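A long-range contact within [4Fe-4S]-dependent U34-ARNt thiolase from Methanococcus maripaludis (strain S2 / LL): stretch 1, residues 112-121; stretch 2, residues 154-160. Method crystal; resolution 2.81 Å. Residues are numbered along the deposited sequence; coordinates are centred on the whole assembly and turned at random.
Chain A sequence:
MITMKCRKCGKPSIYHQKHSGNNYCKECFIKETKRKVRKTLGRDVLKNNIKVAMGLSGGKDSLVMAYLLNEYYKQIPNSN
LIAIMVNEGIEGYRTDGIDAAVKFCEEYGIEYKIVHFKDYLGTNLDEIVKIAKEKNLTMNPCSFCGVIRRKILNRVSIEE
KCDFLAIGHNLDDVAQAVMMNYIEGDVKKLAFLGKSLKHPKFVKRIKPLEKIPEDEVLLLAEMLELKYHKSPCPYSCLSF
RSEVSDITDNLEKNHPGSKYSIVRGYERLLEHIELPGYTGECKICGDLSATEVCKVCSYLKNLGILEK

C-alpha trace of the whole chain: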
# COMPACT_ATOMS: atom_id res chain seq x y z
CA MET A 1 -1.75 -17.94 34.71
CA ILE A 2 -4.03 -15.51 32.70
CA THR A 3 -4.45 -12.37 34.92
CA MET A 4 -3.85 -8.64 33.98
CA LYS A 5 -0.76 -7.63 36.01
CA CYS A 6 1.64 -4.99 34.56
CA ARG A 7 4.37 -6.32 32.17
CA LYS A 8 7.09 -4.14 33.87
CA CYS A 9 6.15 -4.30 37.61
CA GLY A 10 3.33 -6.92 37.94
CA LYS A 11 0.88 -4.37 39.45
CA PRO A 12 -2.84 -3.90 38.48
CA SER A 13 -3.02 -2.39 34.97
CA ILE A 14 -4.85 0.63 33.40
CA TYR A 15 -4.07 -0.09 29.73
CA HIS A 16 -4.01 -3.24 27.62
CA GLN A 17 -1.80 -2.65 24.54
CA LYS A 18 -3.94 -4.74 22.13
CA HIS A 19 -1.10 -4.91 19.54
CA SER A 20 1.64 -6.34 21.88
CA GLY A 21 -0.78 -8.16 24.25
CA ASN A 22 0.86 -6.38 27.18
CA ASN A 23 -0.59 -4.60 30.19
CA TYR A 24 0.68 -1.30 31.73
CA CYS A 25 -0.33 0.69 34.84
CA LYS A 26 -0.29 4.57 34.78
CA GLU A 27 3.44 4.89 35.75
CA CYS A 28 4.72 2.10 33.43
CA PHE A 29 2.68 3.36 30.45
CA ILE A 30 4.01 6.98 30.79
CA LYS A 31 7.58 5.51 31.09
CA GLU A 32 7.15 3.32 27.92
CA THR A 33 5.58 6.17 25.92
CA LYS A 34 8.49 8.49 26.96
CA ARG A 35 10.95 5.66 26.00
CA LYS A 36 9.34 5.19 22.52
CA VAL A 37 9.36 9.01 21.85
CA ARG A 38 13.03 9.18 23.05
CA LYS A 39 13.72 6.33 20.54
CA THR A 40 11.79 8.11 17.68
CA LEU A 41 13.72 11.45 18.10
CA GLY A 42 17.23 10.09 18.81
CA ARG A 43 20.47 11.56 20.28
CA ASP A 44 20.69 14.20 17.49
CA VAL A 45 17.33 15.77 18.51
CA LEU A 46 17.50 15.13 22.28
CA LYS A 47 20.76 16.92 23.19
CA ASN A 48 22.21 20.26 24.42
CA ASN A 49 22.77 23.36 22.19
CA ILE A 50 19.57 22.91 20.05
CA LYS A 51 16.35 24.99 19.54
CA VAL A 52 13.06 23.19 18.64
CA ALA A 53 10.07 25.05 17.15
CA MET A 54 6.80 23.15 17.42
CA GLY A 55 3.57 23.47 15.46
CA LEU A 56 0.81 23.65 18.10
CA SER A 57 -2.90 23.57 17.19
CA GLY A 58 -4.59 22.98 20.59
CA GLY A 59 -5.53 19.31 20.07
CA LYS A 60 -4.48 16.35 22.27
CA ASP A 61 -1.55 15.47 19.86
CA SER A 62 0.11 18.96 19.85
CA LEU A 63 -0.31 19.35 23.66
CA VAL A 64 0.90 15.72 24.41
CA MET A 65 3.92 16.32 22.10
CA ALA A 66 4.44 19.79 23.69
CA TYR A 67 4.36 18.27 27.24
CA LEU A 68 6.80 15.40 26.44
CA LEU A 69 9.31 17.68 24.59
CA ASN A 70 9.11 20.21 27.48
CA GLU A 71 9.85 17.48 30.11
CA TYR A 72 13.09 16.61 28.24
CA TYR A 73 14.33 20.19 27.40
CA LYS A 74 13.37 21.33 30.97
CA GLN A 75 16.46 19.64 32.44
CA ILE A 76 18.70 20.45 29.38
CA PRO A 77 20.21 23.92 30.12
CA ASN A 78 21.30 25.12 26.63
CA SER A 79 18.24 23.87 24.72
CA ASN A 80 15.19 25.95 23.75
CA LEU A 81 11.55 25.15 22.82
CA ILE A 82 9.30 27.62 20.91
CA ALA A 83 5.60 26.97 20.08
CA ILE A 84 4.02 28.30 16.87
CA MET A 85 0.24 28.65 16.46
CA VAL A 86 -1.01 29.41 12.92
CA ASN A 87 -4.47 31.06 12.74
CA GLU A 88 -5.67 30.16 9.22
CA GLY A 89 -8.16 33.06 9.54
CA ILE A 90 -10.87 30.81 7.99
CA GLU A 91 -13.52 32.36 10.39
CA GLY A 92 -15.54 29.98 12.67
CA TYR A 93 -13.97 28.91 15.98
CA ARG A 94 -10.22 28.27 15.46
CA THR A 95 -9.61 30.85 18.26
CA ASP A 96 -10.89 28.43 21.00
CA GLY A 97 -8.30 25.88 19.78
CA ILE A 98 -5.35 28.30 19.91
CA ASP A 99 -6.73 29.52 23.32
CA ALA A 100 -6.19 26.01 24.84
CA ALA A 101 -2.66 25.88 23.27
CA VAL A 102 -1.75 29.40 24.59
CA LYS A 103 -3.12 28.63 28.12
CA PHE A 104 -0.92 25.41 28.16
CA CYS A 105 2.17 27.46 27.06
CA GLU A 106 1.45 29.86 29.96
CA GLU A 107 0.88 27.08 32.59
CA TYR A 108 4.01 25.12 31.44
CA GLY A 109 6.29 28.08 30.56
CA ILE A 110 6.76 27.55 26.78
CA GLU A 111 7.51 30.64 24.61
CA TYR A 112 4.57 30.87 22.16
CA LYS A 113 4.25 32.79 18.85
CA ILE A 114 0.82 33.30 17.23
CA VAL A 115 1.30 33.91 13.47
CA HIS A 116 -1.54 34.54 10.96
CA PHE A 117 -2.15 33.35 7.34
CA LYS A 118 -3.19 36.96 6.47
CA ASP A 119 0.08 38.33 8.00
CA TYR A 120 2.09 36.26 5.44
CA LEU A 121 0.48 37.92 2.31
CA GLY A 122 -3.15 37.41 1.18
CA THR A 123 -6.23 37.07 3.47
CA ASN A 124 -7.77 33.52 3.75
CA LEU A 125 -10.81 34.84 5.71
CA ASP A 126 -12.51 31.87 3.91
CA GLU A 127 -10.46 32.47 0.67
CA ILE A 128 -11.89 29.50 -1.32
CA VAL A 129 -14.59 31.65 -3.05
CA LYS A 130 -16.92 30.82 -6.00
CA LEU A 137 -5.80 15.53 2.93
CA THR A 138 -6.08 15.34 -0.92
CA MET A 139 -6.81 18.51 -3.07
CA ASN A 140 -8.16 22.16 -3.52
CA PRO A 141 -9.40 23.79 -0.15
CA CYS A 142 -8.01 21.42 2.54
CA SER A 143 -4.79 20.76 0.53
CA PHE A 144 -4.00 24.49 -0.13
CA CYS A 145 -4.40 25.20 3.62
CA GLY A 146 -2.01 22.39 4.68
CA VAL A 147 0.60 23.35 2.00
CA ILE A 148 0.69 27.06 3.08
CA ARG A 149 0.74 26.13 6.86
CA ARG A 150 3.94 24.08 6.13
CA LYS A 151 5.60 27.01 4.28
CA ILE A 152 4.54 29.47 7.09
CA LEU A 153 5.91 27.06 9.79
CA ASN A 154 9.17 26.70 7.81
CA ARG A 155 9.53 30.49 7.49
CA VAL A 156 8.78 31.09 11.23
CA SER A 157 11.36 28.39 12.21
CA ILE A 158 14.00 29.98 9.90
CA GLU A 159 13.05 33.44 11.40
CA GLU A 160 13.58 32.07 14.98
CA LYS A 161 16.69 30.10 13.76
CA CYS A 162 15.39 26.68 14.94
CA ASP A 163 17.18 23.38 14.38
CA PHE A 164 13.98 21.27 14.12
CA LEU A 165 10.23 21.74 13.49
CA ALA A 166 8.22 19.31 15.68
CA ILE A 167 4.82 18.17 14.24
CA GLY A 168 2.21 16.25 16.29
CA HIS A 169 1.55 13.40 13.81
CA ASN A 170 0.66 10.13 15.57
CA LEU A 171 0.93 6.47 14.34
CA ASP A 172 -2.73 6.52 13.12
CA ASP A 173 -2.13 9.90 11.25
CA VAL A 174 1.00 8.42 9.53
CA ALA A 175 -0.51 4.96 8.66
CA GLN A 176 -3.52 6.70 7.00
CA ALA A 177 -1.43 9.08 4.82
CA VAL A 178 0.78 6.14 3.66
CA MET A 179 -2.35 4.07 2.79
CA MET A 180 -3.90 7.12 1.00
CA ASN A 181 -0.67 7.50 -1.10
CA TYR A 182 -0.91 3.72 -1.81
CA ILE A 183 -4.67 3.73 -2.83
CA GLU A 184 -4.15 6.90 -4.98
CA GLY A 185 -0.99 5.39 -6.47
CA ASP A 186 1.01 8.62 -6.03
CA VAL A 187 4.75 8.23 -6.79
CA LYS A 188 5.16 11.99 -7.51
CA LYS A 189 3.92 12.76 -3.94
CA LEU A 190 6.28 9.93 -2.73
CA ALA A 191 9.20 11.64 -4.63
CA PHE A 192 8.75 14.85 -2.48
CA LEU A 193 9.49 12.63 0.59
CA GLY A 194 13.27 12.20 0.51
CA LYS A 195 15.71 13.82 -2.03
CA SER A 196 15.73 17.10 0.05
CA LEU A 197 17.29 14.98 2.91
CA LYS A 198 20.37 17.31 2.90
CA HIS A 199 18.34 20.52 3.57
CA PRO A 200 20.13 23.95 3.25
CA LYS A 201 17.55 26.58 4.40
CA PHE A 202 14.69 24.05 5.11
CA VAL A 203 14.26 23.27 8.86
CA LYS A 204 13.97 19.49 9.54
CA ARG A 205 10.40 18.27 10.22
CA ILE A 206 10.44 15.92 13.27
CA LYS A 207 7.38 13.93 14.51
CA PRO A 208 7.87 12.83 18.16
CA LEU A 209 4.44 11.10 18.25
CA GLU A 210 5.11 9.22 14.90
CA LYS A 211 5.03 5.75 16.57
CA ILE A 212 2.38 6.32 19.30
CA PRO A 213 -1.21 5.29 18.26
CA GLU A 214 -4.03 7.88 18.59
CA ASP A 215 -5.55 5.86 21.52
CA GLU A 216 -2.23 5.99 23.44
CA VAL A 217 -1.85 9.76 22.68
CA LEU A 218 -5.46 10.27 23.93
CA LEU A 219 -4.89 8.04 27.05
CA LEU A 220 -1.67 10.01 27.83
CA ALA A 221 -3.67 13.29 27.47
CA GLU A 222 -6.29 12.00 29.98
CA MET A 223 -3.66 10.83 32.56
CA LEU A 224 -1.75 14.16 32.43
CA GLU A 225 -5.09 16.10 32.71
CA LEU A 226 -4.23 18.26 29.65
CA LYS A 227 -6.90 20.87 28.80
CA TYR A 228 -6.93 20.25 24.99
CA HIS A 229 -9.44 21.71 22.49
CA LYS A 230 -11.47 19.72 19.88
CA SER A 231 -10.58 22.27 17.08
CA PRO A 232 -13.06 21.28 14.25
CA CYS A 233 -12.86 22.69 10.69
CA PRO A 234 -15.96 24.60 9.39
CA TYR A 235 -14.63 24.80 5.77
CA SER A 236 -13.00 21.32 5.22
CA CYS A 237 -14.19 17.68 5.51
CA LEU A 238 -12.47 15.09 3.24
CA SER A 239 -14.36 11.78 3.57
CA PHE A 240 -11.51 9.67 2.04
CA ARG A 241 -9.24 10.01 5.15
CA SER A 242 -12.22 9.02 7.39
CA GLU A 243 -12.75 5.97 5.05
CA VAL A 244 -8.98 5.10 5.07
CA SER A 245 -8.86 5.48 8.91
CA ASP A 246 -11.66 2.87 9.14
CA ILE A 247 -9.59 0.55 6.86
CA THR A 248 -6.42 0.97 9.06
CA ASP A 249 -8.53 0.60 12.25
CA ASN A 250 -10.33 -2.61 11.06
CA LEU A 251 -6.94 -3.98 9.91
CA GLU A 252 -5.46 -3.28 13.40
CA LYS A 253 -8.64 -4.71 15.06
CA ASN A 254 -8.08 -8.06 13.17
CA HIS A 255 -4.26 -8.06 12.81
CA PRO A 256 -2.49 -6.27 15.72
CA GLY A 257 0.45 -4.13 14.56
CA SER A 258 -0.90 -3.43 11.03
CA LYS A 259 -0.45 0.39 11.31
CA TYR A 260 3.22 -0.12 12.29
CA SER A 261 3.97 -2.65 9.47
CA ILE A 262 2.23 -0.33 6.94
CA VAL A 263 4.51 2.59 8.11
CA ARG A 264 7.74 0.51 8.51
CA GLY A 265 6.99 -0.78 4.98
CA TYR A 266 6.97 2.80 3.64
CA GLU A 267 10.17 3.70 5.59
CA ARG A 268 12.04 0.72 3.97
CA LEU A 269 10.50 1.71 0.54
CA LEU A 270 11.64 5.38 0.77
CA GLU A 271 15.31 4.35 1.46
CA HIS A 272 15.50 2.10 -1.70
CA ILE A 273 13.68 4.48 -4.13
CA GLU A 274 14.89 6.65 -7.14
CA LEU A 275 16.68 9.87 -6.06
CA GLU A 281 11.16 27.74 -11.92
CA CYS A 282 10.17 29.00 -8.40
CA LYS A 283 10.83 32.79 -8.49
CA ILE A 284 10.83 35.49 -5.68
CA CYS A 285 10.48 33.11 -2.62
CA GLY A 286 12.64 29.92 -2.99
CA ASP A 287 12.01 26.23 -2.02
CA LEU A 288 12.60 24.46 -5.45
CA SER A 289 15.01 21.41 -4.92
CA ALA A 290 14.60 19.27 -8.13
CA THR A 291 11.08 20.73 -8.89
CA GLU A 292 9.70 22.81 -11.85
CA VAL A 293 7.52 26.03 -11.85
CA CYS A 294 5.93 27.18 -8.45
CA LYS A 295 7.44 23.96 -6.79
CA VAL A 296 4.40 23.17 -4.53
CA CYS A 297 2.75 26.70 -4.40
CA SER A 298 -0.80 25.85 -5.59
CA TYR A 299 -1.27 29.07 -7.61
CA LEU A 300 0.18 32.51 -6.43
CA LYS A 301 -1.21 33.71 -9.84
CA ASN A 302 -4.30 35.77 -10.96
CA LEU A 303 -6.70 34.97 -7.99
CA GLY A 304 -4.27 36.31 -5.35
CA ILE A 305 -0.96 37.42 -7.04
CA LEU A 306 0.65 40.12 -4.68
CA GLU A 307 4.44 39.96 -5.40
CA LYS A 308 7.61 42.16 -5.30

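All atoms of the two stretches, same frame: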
# COMPACT_ATOMS: atom_id res chain seq x y z
N TYR A 112 5.48 31.01 23.29
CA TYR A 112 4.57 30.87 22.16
C TYR A 112 4.63 32.05 21.19
O TYR A 112 4.98 33.17 21.58
CB TYR A 112 3.13 30.59 22.64
CG TYR A 112 2.41 31.75 23.29
CD1 TYR A 112 2.37 31.88 24.68
CD2 TYR A 112 1.71 32.68 22.53
CE1 TYR A 112 1.68 32.93 25.29
CE2 TYR A 112 1.05 33.75 23.13
CZ TYR A 112 1.03 33.87 24.51
OH TYR A 112 0.35 34.91 25.10
N LYS A 113 4.28 31.80 19.92
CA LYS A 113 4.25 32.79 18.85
C LYS A 113 3.05 32.54 17.94
O LYS A 113 3.07 31.61 17.14
CB LYS A 113 5.57 32.78 18.06
CG LYS A 113 5.66 33.92 17.03
CD LYS A 113 6.91 33.82 16.16
CE LYS A 113 7.32 35.16 15.60
NZ LYS A 113 6.78 35.41 14.23
N ILE A 114 2.02 33.39 18.06
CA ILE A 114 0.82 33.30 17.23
C ILE A 114 1.04 34.09 15.94
O ILE A 114 1.19 35.32 15.97
CB ILE A 114 -0.49 33.70 17.95
CG1 ILE A 114 -0.57 33.10 19.39
CG2 ILE A 114 -1.71 33.30 17.10
CD1 ILE A 114 -1.30 33.97 20.39
N VAL A 115 1.08 33.38 14.81
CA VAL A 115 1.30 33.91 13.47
C VAL A 115 0.04 33.65 12.67
O VAL A 115 -0.56 32.58 12.80
CB VAL A 115 2.56 33.26 12.83
CG1 VAL A 115 2.68 33.59 11.35
CG2 VAL A 115 3.83 33.69 13.57
N HIS A 116 -0.35 34.61 11.81
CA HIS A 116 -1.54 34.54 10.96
C HIS A 116 -1.23 34.23 9.49
O HIS A 116 -0.11 34.49 9.02
CB HIS A 116 -2.34 35.85 11.08
CG HIS A 116 -2.67 36.19 12.50
ND1 HIS A 116 -3.74 35.60 13.15
CD2 HIS A 116 -2.03 37.01 13.36
CE1 HIS A 116 -3.72 36.09 14.38
NE2 HIS A 116 -2.71 36.94 14.55
N PHE A 117 -2.22 33.67 8.77
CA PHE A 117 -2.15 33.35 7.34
C PHE A 117 -2.18 34.67 6.56
O PHE A 117 -1.45 34.84 5.58
CB PHE A 117 -3.35 32.46 6.94
CG PHE A 117 -3.09 30.99 6.66
CD1 PHE A 117 -2.42 30.20 7.58
CD2 PHE A 117 -3.59 30.39 5.52
CE1 PHE A 117 -2.20 28.84 7.34
CE2 PHE A 117 -3.39 29.02 5.28
CZ PHE A 117 -2.69 28.26 6.19
N LYS A 118 -3.01 35.63 7.04
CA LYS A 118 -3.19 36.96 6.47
C LYS A 118 -1.93 37.82 6.61
O LYS A 118 -1.66 38.65 5.74
CB LYS A 118 -4.44 37.66 7.04
CG LYS A 118 -4.55 37.68 8.57
CD LYS A 118 -5.97 37.97 9.04
CE LYS A 118 -6.10 37.92 10.55
NZ LYS A 118 -7.53 37.97 10.98
N ASP A 119 -1.16 37.61 7.70
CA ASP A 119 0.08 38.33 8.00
C ASP A 119 1.21 37.96 7.01
O ASP A 119 2.13 38.75 6.81
CB ASP A 119 0.52 38.07 9.45
CG ASP A 119 1.69 38.91 9.90
OD1 ASP A 119 1.48 40.12 10.18
OD2 ASP A 119 2.82 38.38 9.98
N TYR A 120 1.11 36.76 6.40
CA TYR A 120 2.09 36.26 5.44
C TYR A 120 1.56 36.33 4.00
O TYR A 120 1.63 35.35 3.25
CB TYR A 120 2.56 34.85 5.83
CG TYR A 120 3.73 34.84 6.78
CD1 TYR A 120 5.00 34.48 6.34
CD2 TYR A 120 3.59 35.21 8.11
CE1 TYR A 120 6.10 34.48 7.21
CE2 TYR A 120 4.68 35.23 8.99
CZ TYR A 120 5.93 34.85 8.53
OH TYR A 120 7.00 34.86 9.39
N LEU A 121 1.05 37.53 3.62
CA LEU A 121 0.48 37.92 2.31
C LEU A 121 -0.81 37.15 1.95
O LEU A 121 -0.88 35.92 2.08
CB LEU A 121 1.51 37.87 1.16
CG LEU A 121 2.12 39.22 0.71
CD1 LEU A 121 2.97 39.87 1.82
CD2 LEU A 121 2.98 39.04 -0.51
N ASN A 154 7.77 26.78 8.23
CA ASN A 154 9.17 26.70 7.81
C ASN A 154 9.80 28.08 7.88
O ASN A 154 10.95 28.20 8.31
CB ASN A 154 9.28 26.10 6.40
CG ASN A 154 10.67 26.08 5.81
OD1 ASN A 154 11.57 25.37 6.26
ND2 ASN A 154 10.86 26.86 4.76
N ARG A 155 9.04 29.12 7.49
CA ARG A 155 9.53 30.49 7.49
C ARG A 155 9.56 31.11 8.89
O ARG A 155 10.33 32.05 9.10
CB ARG A 155 8.78 31.37 6.48
CG ARG A 155 9.59 31.60 5.19
CD ARG A 155 8.86 32.50 4.20
NE ARG A 155 9.72 32.93 3.10
CZ ARG A 155 10.47 34.03 3.11
NH1 ARG A 155 10.49 34.83 4.18
NH2 ARG A 155 11.22 34.35 2.06
N VAL A 156 8.75 30.60 9.84
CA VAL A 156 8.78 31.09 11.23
C VAL A 156 9.94 30.44 11.98
O VAL A 156 10.57 31.09 12.82
CB VAL A 156 7.44 31.02 12.00
CG1 VAL A 156 6.47 32.06 11.48
CG2 VAL A 156 6.81 29.65 11.93
N SER A 157 10.25 29.17 11.64
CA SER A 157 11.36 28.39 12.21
C SER A 157 12.71 28.93 11.75
O SER A 157 13.65 28.97 12.54
CB SER A 157 11.21 26.91 11.88
OG SER A 157 9.97 26.41 12.35
N ILE A 158 12.80 29.37 10.47
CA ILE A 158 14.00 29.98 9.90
C ILE A 158 14.20 31.34 10.59
O ILE A 158 15.32 31.64 11.00
CB ILE A 158 13.90 30.08 8.35
CG1 ILE A 158 14.10 28.70 7.70
CG2 ILE A 158 14.91 31.11 7.76
CD1 ILE A 158 13.56 28.57 6.24
N GLU A 159 13.10 32.12 10.75
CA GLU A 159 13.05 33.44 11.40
C GLU A 159 13.55 33.37 12.86
O GLU A 159 14.27 34.27 13.29
CB GLU A 159 11.61 34.00 11.35
CG GLU A 159 11.42 35.40 11.90
CD GLU A 159 9.97 35.82 11.99
OE1 GLU A 159 9.49 36.49 11.05
OE2 GLU A 159 9.30 35.47 12.99
N GLU A 160 13.17 32.30 13.59
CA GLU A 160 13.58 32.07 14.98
C GLU A 160 14.89 31.28 15.09
O GLU A 160 15.40 31.09 16.19
CB GLU A 160 12.45 31.43 15.79
CG GLU A 160 11.50 32.45 16.40
CD GLU A 160 12.13 33.38 17.43
OE1 GLU A 160 12.40 32.92 18.56
OE2 GLU A 160 12.36 34.56 17.09

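Stretch 1 runs as a strand from Tyr-112 to His-116 and then turns through Phe-117 to Leu-121, while stretch 2 is helical from Asn-154 to Glu-159. The N-to-C directions of strand and helix make an angle of 136°, and their axes come no closer than 11.0 Å, so the gap is bridged by side chains. No hydrogen bond joins the two backbones. The nearest CA pairs are Val-115 CA to Val-156 CA at 8.3 Å and Tyr-120 CA to Arg-155 CA at 9.6 Å, and the contact buries 270 Å² in total.

Asn-154 takes no part in the contact through its side chain, but its carbonyl begins the helical ladder here: Ile-158 N donates to Asn-154 O at 3.1 Å. The next rung, Glu-159 N to Arg-155 O at 3.2 Å, ties together two residues whose CA-to-CB bonds both point toward stretch 1.

Arg-155 meets the ring of Tyr-120 through the base of its side chain, with Arg-155 CB 4.2 Å from Tyr-120 CE1. The approach is oblique to the ring. The guanidinium extends well beyond this point, so the contact is van der Waals packing and not a charge interaction.

Val-156 is the apolar centre of the contact and is buried. Its CG1 lies 3.7 Å from Val-115 CG2, a methyl-to-methyl contact between helix and strand. The same Val-156 CG1 is 4.1 Å from Tyr-120 CZ and 3.5 Å from Tyr-120 OH, so one methyl group touches both the strand and the turn that follows it. Tyr-120, with chi1 at -88° (m), has 70 Å² covered by stretch 2, the largest share of any residue. The turn that carries it has one weak backbone bond, Tyr-120 N to Phe-117 O at 3.3 Å.

Ser-157 and Ile-158 are out of reach of stretch 1, as expected on a helix whose contacting residues are Arg-155, Val-156 and Glu-159.

Glu-159 supplies the polar chemistry. Lys-113 NZ donates a hydrogen bond to Glu-159 OE2 at 2.8 Å, and the opposite charges make this a salt bridge. Both side chains are extended to achieve it: Lys-113 is t through chi1 to chi3, and Glu-159 is t at chi1 and chi2. The other carboxylate oxygen, Glu-159 OE1, lies 3.4 Å from Tyr-120 OH, placing the carboxylate near both the lysine and the tyrosine.

Glu-160 points its CA-to-CB bond toward stretch 1, but its nearest approach, Glu-160 CG to Lys-113 CD, is 4.8 Å; its backbone N bonds to Val-156 O at 3.0 Å.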